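PDB 5IJX: tyrosine--tRNA ligase, mitochondrial from Coccidioides posadasii, which probably catalyses the ATP-dependent attachment of L-tyrosine to tRNA(Tyr), releasing AMP and diphosphate, the construct here keeping its class I catalytic region without the C-terminal part. Local coordinates for residues G52-D55 with A56-L60; S78-I81 with G82-L85. All blocks are in the same frame, centred on the assembly; numbering follows the deposited sequence.

Interaction 1 (G52-D55 with A56-L60); sequences GQRD and ALDKL
Gln53 and Ala56 meet CB to CB at 3.7 Å in the first turn of helix 54-63, with Gln53 at the N-cap position. The turn is held by ordinary i to i+4 backbone bonds. Gln53 O takes the N-H of Leu57 at 3.0 Å, and the carbonyls of Arg54 and Asp55 receive those of Asp58 and Lys59.

The two sides of the helix differ sharply. Ala56, Leu57 and Leu60 are buried against the central sheet: all three touch Tyr279 of strand 279-283, and Leu57 and Leu60 reach on to strand 233-239. The polar flank is more open, with Asp55 exposed and Arg54 and Asp58 partly so. Arg54 has its CG anti to the backbone N (chi1 -178°) and its chain bends at chi2, which brings the guanidinium beside Asp58, both side chains pointing the same way. Its NE forms a salt bridge with Glu42 of helix 37-43, while Asp58 OD1 bonds to Ser36 OG, so the helix start is tied to the neighbouring 36-43 region. Lys59 instead sends NZ to Asp272 and Asp274.

Arg54, Asp55 and Asp58 form a salt-bridge network centred on Arg54 NH1: it reaches Asp55 OD2 at 3.1 Å, nearly along the C-O axis, and makes a second salt bridge, with a weak, bent hydrogen bond, to Asp58 OD2, also 3.1 Å, with guanidinium and carboxylate planes 78° apart.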
ATOM      1  N   GLY A  52      26.133  -2.295  -4.995  1.00 77.82           N
ATOM      2  CA  GLY A  52      26.904  -1.787  -3.878  1.00 75.78           C
ATOM      3  C   GLY A  52      28.391  -1.822  -4.188  1.00 75.03           C
ATOM      4  O   GLY A  52      28.828  -2.259  -5.254  1.00 73.80           O
ATOM      5  N   GLN A  53      29.175  -1.344  -3.224  1.00 75.21           N
ATOM      6  CA  GLN A  53      30.625  -1.388  -3.362  1.00 68.87           C
ATOM      7  C   GLN A  53      31.104  -2.831  -3.233  1.00 72.06           C
ATOM      8  O   GLN A  53      30.829  -3.500  -2.231  1.00 87.04           O
ATOM      9  CB  GLN A  53      31.292  -0.493  -2.321  1.00 82.73           C
ATOM     10  CG  GLN A  53      31.531   0.930  -2.803  1.00100.28           C
ATOM     11  CD  GLN A  53      32.453   1.710  -1.886  1.00116.18           C
ATOM     12  OE1 GLN A  53      32.949   1.183  -0.891  1.00116.82           O
ATOM     13  NE2 GLN A  53      32.691   2.973  -2.221  1.00126.61           N
ATOM     14  N   ARG A  54      31.816  -3.307  -4.255  1.00 75.66           N
ATOM     15  CA  ARG A  54      32.220  -4.710  -4.307  1.00 83.01           C
ATOM     16  C   ARG A  54      33.110  -5.074  -3.123  1.00 80.18           C
ATOM     17  O   ARG A  54      32.838  -6.037  -2.394  1.00 76.78           O
ATOM     18  CB  ARG A  54      32.925  -4.986  -5.636  1.00 83.77           C
ATOM     19  CG  ARG A  54      33.356  -6.426  -5.845  1.00 92.86           C
ATOM     20  CD  ARG A  54      34.797  -6.645  -5.420  1.00100.98           C
ATOM     21  NE  ARG A  54      35.216  -8.031  -5.610  1.00 97.84           N
ATOM     22  CZ  ARG A  54      36.102  -8.664  -4.846  1.00 93.26           C
ATOM     23  NH1 ARG A  54      36.668  -8.049  -3.815  1.00 86.67           N
ATOM     24  NH2 ARG A  54      36.415  -9.925  -5.106  1.00 97.68           N
ATOM     25  N   ASP A  55      34.188  -4.312  -2.916  1.00 74.08           N
ATOM     26  CA  ASP A  55      35.102  -4.613  -1.818  1.00 72.42           C
ATOM     27  C   ASP A  55      34.409  -4.501  -0.467  1.00 68.53           C
ATOM     28  O   ASP A  55      34.765  -5.220   0.474  1.00 79.18           O
ATOM     29  CB  ASP A  55      36.314  -3.684  -1.872  1.00 79.68           C
ATOM     30  CG  ASP A  55      37.170  -3.913  -3.105  1.00 92.41           C
ATOM     31  OD1 ASP A  55      37.923  -2.994  -3.489  1.00105.60           O
ATOM     32  OD2 ASP A  55      37.086  -5.012  -3.692  1.00 87.13           O
ATOM     33  N   ALA A  56      33.423  -3.609  -0.347  1.00 67.10           N
ATOM     34  CA  ALA A  56      32.649  -3.527   0.888  1.00 72.02           C
ATOM     35  C   ALA A  56      31.877  -4.817   1.138  1.00 70.64           C
ATOM     36  O   ALA A  56      31.766  -5.272   2.282  1.00 69.32           O
ATOM     37  CB  ALA A  56      31.693  -2.336   0.833  1.00 72.31           C
ATOM     38  N   LEU A  57      31.333  -5.422   0.078  1.00 75.32           N
ATOM     39  CA  LEU A  57      30.600  -6.673   0.235  1.00 70.91           C
ATOM     40  C   LEU A  57      31.542  -7.821   0.571  1.00 65.92           C
ATOM     41  O   LEU A  57      31.247  -8.636   1.454  1.00 65.44           O
ATOM     42  CB  LEU A  57      29.810  -6.981  -1.037  1.00 59.93           C
ATOM     43  CG  LEU A  57      29.136  -8.355  -1.094  1.00 57.44           C
ATOM     44  CD1 LEU A  57      28.226  -8.572   0.111  1.00 59.05           C
ATOM     45  CD2 LEU A  57      28.355  -8.509  -2.393  1.00 60.57           C
ATOM     46  N   ASP A  58      32.671  -7.913  -0.135  1.00 64.64           N
ATOM     47  CA  ASP A  58      33.694  -8.886   0.232  1.00 73.73           C
ATOM     48  C   ASP A  58      34.045  -8.759   1.710  1.00 71.99           C
ATOM     49  O   ASP A  58      34.124  -9.756   2.439  1.00 72.24           O
ATOM     50  CB  ASP A  58      34.935  -8.682  -0.640  1.00 74.62           C
ATOM     51  CG  ASP A  58      35.796  -9.924  -0.734  1.00 82.78           C
ATOM     52  OD1 ASP A  58      35.326 -11.011  -0.334  1.00 93.44           O
ATOM     53  OD2 ASP A  58      36.939  -9.818  -1.224  1.00 79.48           O
ATOM     54  N   LYS A  59      34.241  -7.521   2.170  1.00 60.62           N
ATOM     55  CA  LYS A  59      34.526  -7.268   3.578  1.00 60.67           C
ATOM     56  C   LYS A  59      33.405  -7.791   4.468  1.00 73.14           C
ATOM     57  O   LYS A  59      33.655  -8.468   5.471  1.00 75.55           O
ATOM     58  CB  LYS A  59      34.732  -5.768   3.791  1.00 64.55           C
ATOM     59  CG  LYS A  59      35.200  -5.376   5.182  1.00 66.76           C
ATOM     60  CD  LYS A  59      35.515  -3.884   5.243  1.00 65.03           C
ATOM     61  CE  LYS A  59      34.366  -3.092   5.832  1.00 74.61           C
ATOM     62  NZ  LYS A  59      34.477  -1.632   5.541  1.00 87.80           N
ATOM     63  N   LEU A  60      32.156  -7.476   4.116  1.00 75.60           N
ATOM     64  CA  LEU A  60      31.016  -7.927   4.906  1.00 66.61           C
ATOM     65  C   LEU A  60      31.025  -9.442   5.058  1.00 62.56           C
ATOM     66  O   LEU A  60      31.005  -9.971   6.175  1.00 62.27           O
ATOM     67  CB  LEU A  60      29.714  -7.464   4.251  1.00 70.23           C
ATOM     68  CG  LEU A  60      28.422  -8.002   4.874  1.00 64.93           C
ATOM     69  CD1 LEU A  60      28.192  -7.396   6.251  1.00 74.78           C
ATOM     70  CD2 LEU A  60      27.240  -7.736   3.964  1.00 65.22           C
TER

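Interaction 2 (S78-I81 with G82-L85); sequences SLHI and GHML
His80 and His83 bring their imidazoles together across the bend that leads into helix 84-95, and the His80 side chain is the one to trace. Its CB lies 4.1 Å from Gly82 N. With chi1 at 46°, CG sits between the backbone N and the carbonyl carbon, which folds the ring back over the following turn. Along one branch of the ring, His80 ND1 accepts a weak hydrogen bond from Gly82 N at 3.2 Å, and His80 CE1 comes 3.6 Å from His83 NE2. Along the other, His80 CD2 is 3.3 Å from that same His83 NE2. At the tip, His80 NE2 lies close to His83 NE2, but the angle is too poor for a hydrogen bond. The rings are inclined, planes 49° apart and centroids 4.0 Å apart, and His83 CD2 lies over one face of the His80 ring, toward its rim.

From the loop, Leu79 CD2 packs on His83 CD2 at 3.6 Å, the two side chains crossing at about a right angle. Backbone bonds fix the turn beneath: His83 N to His80 O, and Met84 N to Ile81 O at 2.9 Å. The selenomethionine side chain of Met84 packs on Leu304, while Ile81 packs on Tyr317 and Phe318 of helix 311-319.

His83 comes within about 5 Å of the bound tyrosine. The sequence His80-Ile81-Gly82-His83 in this setting is the HIGH signature of class I aminoacyl-tRNA synthetases, the motif that, as in other members of this class, probably helps bind ATP.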
ATOM      1  N   SER A  78       6.743 -24.910 -13.443  1.00 79.71           N
ATOM      2  CA  SER A  78       7.940 -25.511 -12.881  1.00 74.79           C
ATOM      3  C   SER A  78       9.104 -24.554 -13.069  1.00 65.51           C
ATOM      4  O   SER A  78       9.051 -23.628 -13.883  1.00 62.72           O
ATOM      5  CB  SER A  78       8.265 -26.856 -13.537  1.00 82.58           C
ATOM      6  OG  SER A  78       9.610 -27.223 -13.277  1.00 76.50           O
ATOM      7  N   LEU A  79      10.161 -24.791 -12.301  1.00 66.22           N
ATOM      8  CA  LEU A  79      11.413 -24.091 -12.522  1.00 60.41           C
ATOM      9  C   LEU A  79      12.084 -24.604 -13.794  1.00 68.67           C
ATOM     10  O   LEU A  79      11.814 -25.710 -14.272  1.00 71.84           O
ATOM     11  CB  LEU A  79      12.357 -24.279 -11.333  1.00 60.54           C
ATOM     12  CG  LEU A  79      11.883 -23.769  -9.972  1.00 69.40           C
ATOM     13  CD1 LEU A  79      12.835 -24.239  -8.882  1.00 68.80           C
ATOM     14  CD2 LEU A  79      11.772 -22.252  -9.972  1.00 62.60           C
ATOM     15  N   HIS A  80      12.962 -23.773 -14.343  1.00 67.45           N
ATOM     16  CA  HIS A  80      13.809 -24.138 -15.466  1.00 71.66           C
ATOM     17  C   HIS A  80      15.246 -23.805 -15.096  1.00 74.80           C
ATOM     18  O   HIS A  80      15.513 -23.161 -14.078  1.00 77.11           O
ATOM     19  CB  HIS A  80      13.389 -23.411 -16.750  1.00 76.84           C
ATOM     20  CG  HIS A  80      13.138 -21.948 -16.560  1.00 82.95           C
ATOM     21  ND1 HIS A  80      14.087 -20.986 -16.833  1.00 75.01           N
ATOM     22  CD2 HIS A  80      12.045 -21.284 -16.119  1.00 94.33           C
ATOM     23  CE1 HIS A  80      13.588 -19.792 -16.570  1.00 86.15           C
ATOM     24  NE2 HIS A  80      12.350 -19.945 -16.134  1.00 98.60           N
ATOM     25  N   ILE A  81      16.185 -24.254 -15.930  1.00 77.83           N
ATOM     26  CA  ILE A  81      17.590 -24.038 -15.617  1.00 79.52           C
ATOM     27  C   ILE A  81      17.903 -22.553 -15.483  1.00 80.76           C
ATOM     28  O   ILE A  81      18.854 -22.185 -14.785  1.00 85.61           O
ATOM     29  CB  ILE A  81      18.483 -24.724 -16.676  1.00 79.43           C
ATOM     30  CG1 ILE A  81      18.309 -24.078 -18.053  1.00 85.88           C
ATOM     31  CG2 ILE A  81      18.156 -26.214 -16.738  1.00 80.75           C
ATOM     32  CD1 ILE A  81      19.212 -24.673 -19.131  1.00 87.36           C
ATOM     33  N   GLY A  82      17.096 -21.684 -16.098  1.00 80.49           N
ATOM     34  CA  GLY A  82      17.355 -20.256 -16.016  1.00 77.08           C
ATOM     35  C   GLY A  82      17.423 -19.746 -14.589  1.00 81.17           C
ATOM     36  O   GLY A  82      18.254 -18.894 -14.263  1.00 86.14           O
ATOM     37  N   HIS A  83      16.546 -20.250 -13.719  1.00 75.29           N
ATOM     38  CA  HIS A  83      16.525 -19.808 -12.330  1.00 67.51           C
ATOM     39  C   HIS A  83      17.732 -20.276 -11.528  1.00 72.21           C
ATOM     40  O   HIS A  83      17.898 -19.833 -10.386  1.00 77.27           O
ATOM     41  CB  HIS A  83      15.267 -20.320 -11.622  1.00 70.73           C
ATOM     42  CG  HIS A  83      13.982 -19.870 -12.247  1.00 81.30           C
ATOM     43  ND1 HIS A  83      13.525 -18.573 -12.161  1.00101.55           N
ATOM     44  CD2 HIS A  83      13.044 -20.555 -12.941  1.00 73.02           C
ATOM     45  CE1 HIS A  83      12.367 -18.474 -12.789  1.00 98.71           C
ATOM     46  NE2 HIS A  83      12.052 -19.663 -13.270  1.00 84.13           N
HETATM   47  N   MSE A  84      18.571 -21.147 -12.077  1.00 75.85           N
HETATM   48  CA  MSE A  84      19.490 -21.911 -11.240  1.00 73.86           C
HETATM   49  C   MSE A  84      20.703 -21.135 -10.741  1.00 70.32           C
HETATM   50  O   MSE A  84      21.208 -21.424  -9.658  1.00 75.50           O
HETATM   51  CB  MSE A  84      19.958 -23.162 -11.992  1.00 75.13           C
HETATM   52  CG  MSE A  84      18.927 -24.283 -11.991  1.00 65.47           C
HETATM   53 SE   MSE A  84      18.391 -24.813 -10.192  0.66 63.08          SE
HETATM   54  CE  MSE A  84      20.161 -24.950  -9.387  1.00 64.23           C
ATOM     55  N   LEU A  85      21.167 -20.146 -11.502  1.00 69.08           N
ATOM     56  CA  LEU A  85      22.404 -19.465 -11.120  1.00 68.00           C
ATOM     57  C   LEU A  85      22.290 -18.755  -9.780  1.00 67.55           C
ATOM     58  O   LEU A  85      23.175 -18.951  -8.928  1.00 75.03           O
ATOM     59  CB  LEU A  85      22.832 -18.498 -12.224  1.00 65.29           C
ATOM     60  CG  LEU A  85      23.017 -19.119 -13.605  1.00 73.96           C
ATOM     61  CD1 LEU A  85      23.537 -18.050 -14.545  1.00 85.44           C
ATOM     62  CD2 LEU A  85      23.953 -20.322 -13.565  1.00 71.16           C
TER

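In the fold
Interaction 1 comes first along the chain, on helix 54-63. Strand 67-72 then runs in the middle of the mixed sheet, between strands 233-239 and 99-104, and the loop after it carries interaction 2 into helix 84-95. Their centres are 27 Å apart, on opposite sides of the chain's centre, and their nearest atoms stay about 13 Å from each other. Strand 67-72, which supplies several residues of the tyrosine pocket, joins them within the Rossmann-type catalytic domain of a class I synthetase. Residues 52-60 pack helix 54-63 onto strands 279-283 and 233-239, whereas residues 78-85 carry the HIGH motif next to the tyrosine site.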